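Local coordinates for CENP-V/GFA domain-containing protein (Rhodobacter sphaeroides 2.4.1, PDB 3FAC), which is of unknown function but belongs to the zinc-associated Gfa family and may act as a carbon-sulfur lyase, at residues A[28-31]-A[32-36]. Numbering follows the deposited sequence.
Sequences CSFC and RRRGA
Arg32 grips Cys28 O twice: its backbone N bonds to that oxygen at 2.9 Å, and NE adds a weak bond of 3.2 Å to the same Cys28 O, which lies at the edge of the Arg32 guanidinium, in its plane. With CG lodged between the backbone N and the carbonyl carbon (chi1 77°) and the chain bent at chi3, the side chain folds back over the turn, where CG also packs on Ser29 O. Arg33 instead runs extended from CG to NE and delivers NH1 to Ser29 O at 2.7 Å; the oxygen lies in the guanidinium plane, though the donor is tilted 29° from the carbonyl plane. Arg34 N bonds to Phe30 O at 3.0 Å. Its extended side chain carries the guanidinium obliquely across the rim of the Phe30 ring, CE2 lying over one guanidinium face with Arg34 NE 3.2 Å from Phe30 CE2 and the two planes 59° apart. An alanine in place of Arg34 would probably leave the CE2 rim of Phe30 without its flat cationic neighbour. Gly35 N closes the turn on Cys31 O at 2.9 Å, and its backbone, at positive phi, would press a CB against the carbonyl O of Arg34, which calls for glycine as the helix ends. This single short helix, 31-34, is tied back to the incoming loop by the Cys26–Cys31 disulfide. Phe30 meets the rings of Tyr58, Phe60 and His67, while Arg34 reaches strand 76-80 through a cation-pi contact with Tyr76, so the surface turn lies against the five-stranded antiparallel sheet, just before strand 38-42.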
ATOM      1  N   CYS A  28       3.756  -6.467 -12.650  1.00 32.00           N
ATOM      2  CA  CYS A  28       2.741  -6.438 -13.695  1.00 30.51           C
ATOM      3  C   CYS A  28       2.751  -5.045 -14.330  1.00 30.73           C
ATOM      4  O   CYS A  28       3.423  -4.137 -13.833  1.00 31.26           O
ATOM      5  CB  CYS A  28       1.358  -6.747 -13.111  1.00 30.09           C
ATOM      6  SG  CYS A  28       0.762  -5.580 -11.870  1.00 25.94           S
ATOM      7  N   SER A  29       2.014  -4.872 -15.423  1.00 29.87           N
ATOM      8  CA  SER A  29       1.979  -3.583 -16.112  1.00 28.31           C
ATOM      9  C   SER A  29       1.681  -2.398 -15.187  1.00 27.09           C
ATOM     10  O   SER A  29       2.204  -1.304 -15.389  1.00 26.60           O
ATOM     11  CB  SER A  29       0.956  -3.615 -17.255  1.00 27.34           C
ATOM     12  OG  SER A  29      -0.360  -3.824 -16.772  1.00 29.86           O
ATOM     13  N   PHE A  30       0.848  -2.615 -14.173  1.00 25.13           N
ATOM     14  CA  PHE A  30       0.500  -1.546 -13.245  1.00 24.55           C
ATOM     15  C   PHE A  30       1.490  -1.398 -12.091  1.00 24.90           C
ATOM     16  O   PHE A  30       2.030  -0.314 -11.862  1.00 25.58           O
ATOM     17  CB  PHE A  30      -0.904  -1.771 -12.680  1.00 22.42           C
ATOM     18  CG  PHE A  30      -1.320  -0.753 -11.649  1.00 20.93           C
ATOM     19  CD1 PHE A  30      -1.543   0.569 -12.008  1.00 20.97           C
ATOM     20  CD2 PHE A  30      -1.505  -1.127 -10.322  1.00 19.03           C
ATOM     21  CE1 PHE A  30      -1.950   1.508 -11.056  1.00 20.87           C
ATOM     22  CE2 PHE A  30      -1.910  -0.204  -9.364  1.00 17.87           C
ATOM     23  CZ  PHE A  30      -2.136   1.121  -9.732  1.00 19.85           C
ATOM     24  N   CYS A  31       1.725  -2.482 -11.362  1.00 24.23           N
ATOM     25  CA  CYS A  31       2.635  -2.437 -10.227  1.00 24.43           C
ATOM     26  C   CYS A  31       4.032  -1.971 -10.624  1.00 24.35           C
ATOM     27  O   CYS A  31       4.681  -1.237  -9.881  1.00 21.10           O
ATOM     28  CB  CYS A  31       2.699  -3.810  -9.551  1.00 24.69           C
ATOM     29  SG  CYS A  31       1.086  -4.410  -8.940  1.00 29.28           S
ATOM     30  N   ARG A  32       4.494  -2.386 -11.800  1.00 25.40           N
ATOM     31  CA  ARG A  32       5.813  -1.981 -12.267  1.00 24.99           C
ATOM     32  C   ARG A  32       5.842  -0.462 -12.379  1.00 25.06           C
ATOM     33  O   ARG A  32       6.890   0.164 -12.198  1.00 24.39           O
ATOM     34  CB  ARG A  32       6.111  -2.583 -13.634  1.00 27.50           C
ATOM     35  CG  ARG A  32       5.409  -1.875 -14.791  1.00 31.08           C
ATOM     36  CD  ARG A  32       5.869  -2.450 -16.111  1.00 32.96           C
ATOM     37  NE  ARG A  32       5.611  -3.884 -16.166  1.00 35.33           N
ATOM     38  CZ  ARG A  32       6.113  -4.700 -17.084  1.00 36.12           C
ATOM     39  NH1 ARG A  32       6.911  -4.225 -18.034  1.00 35.19           N
ATOM     40  NH2 ARG A  32       5.815  -5.991 -17.052  1.00 35.78           N
ATOM     41  N   ARG A  33       4.688   0.124 -12.690  1.00 23.93           N
ATOM     42  CA  ARG A  33       4.570   1.574 -12.815  1.00 23.67           C
ATOM     43  C   ARG A  33       4.472   2.260 -11.447  1.00 23.37           C
ATOM     44  O   ARG A  33       4.921   3.395 -11.289  1.00 21.80           O
ATOM     45  CB  ARG A  33       3.362   1.945 -13.689  1.00 23.83           C
ATOM     46  CG  ARG A  33       3.604   1.802 -15.196  1.00 21.16           C
ATOM     47  CD  ARG A  33       2.428   2.355 -15.988  1.00 20.86           C
ATOM     48  NE  ARG A  33       2.649   2.384 -17.434  1.00 21.41           N
ATOM     49  CZ  ARG A  33       2.772   1.305 -18.204  1.00 20.34           C
ATOM     50  NH1 ARG A  33       2.704   0.094 -17.671  1.00 19.61           N
ATOM     51  NH2 ARG A  33       2.945   1.439 -19.512  1.00 16.84           N
ATOM     52  N   ARG A  34       3.881   1.580 -10.466  1.00 23.79           N
ATOM     53  CA  ARG A  34       3.783   2.122  -9.109  1.00 24.35           C
ATOM     54  C   ARG A  34       5.216   2.238  -8.593  1.00 25.16           C
ATOM     55  O   ARG A  34       5.672   3.317  -8.218  1.00 25.83           O
ATOM     56  CB  ARG A  34       3.029   1.162  -8.191  1.00 26.29           C
ATOM     57  CG  ARG A  34       1.566   1.457  -7.911  1.00 25.35           C
ATOM     58  CD  ARG A  34       1.037   0.288  -7.095  1.00 25.66           C
ATOM     59  NE  ARG A  34      -0.356   0.401  -6.687  1.00 25.02           N
ATOM     60  CZ  ARG A  34      -1.065  -0.622  -6.216  1.00 25.00           C
ATOM     61  NH1 ARG A  34      -0.499  -1.820  -6.105  1.00 24.15           N
ATOM     62  NH2 ARG A  34      -2.332  -0.452  -5.852  1.00 24.20           N
ATOM     63  N   GLY A  35       5.911   1.099  -8.572  1.00 25.26           N
ATOM     64  CA  GLY A  35       7.291   1.050  -8.123  1.00 25.98           C
ATOM     65  C   GLY A  35       7.492   0.835  -6.632  1.00 26.30           C
ATOM     66  O   GLY A  35       8.626   0.700  -6.166  1.00 26.63           O
ATOM     67  N   ALA A  36       6.398   0.783  -5.881  1.00 25.98           N
ATOM     68  CA  ALA A  36       6.476   0.610  -4.437  1.00 25.02           C
ATOM     69  C   ALA A  36       6.712  -0.822  -3.967  1.00 24.42           C
ATOM     70  O   ALA A  36       6.513  -1.779  -4.710  1.00 23.82           O
ATOM     71  CB  ALA A  36       5.211   1.158  -3.792  1.00 23.41           C
TER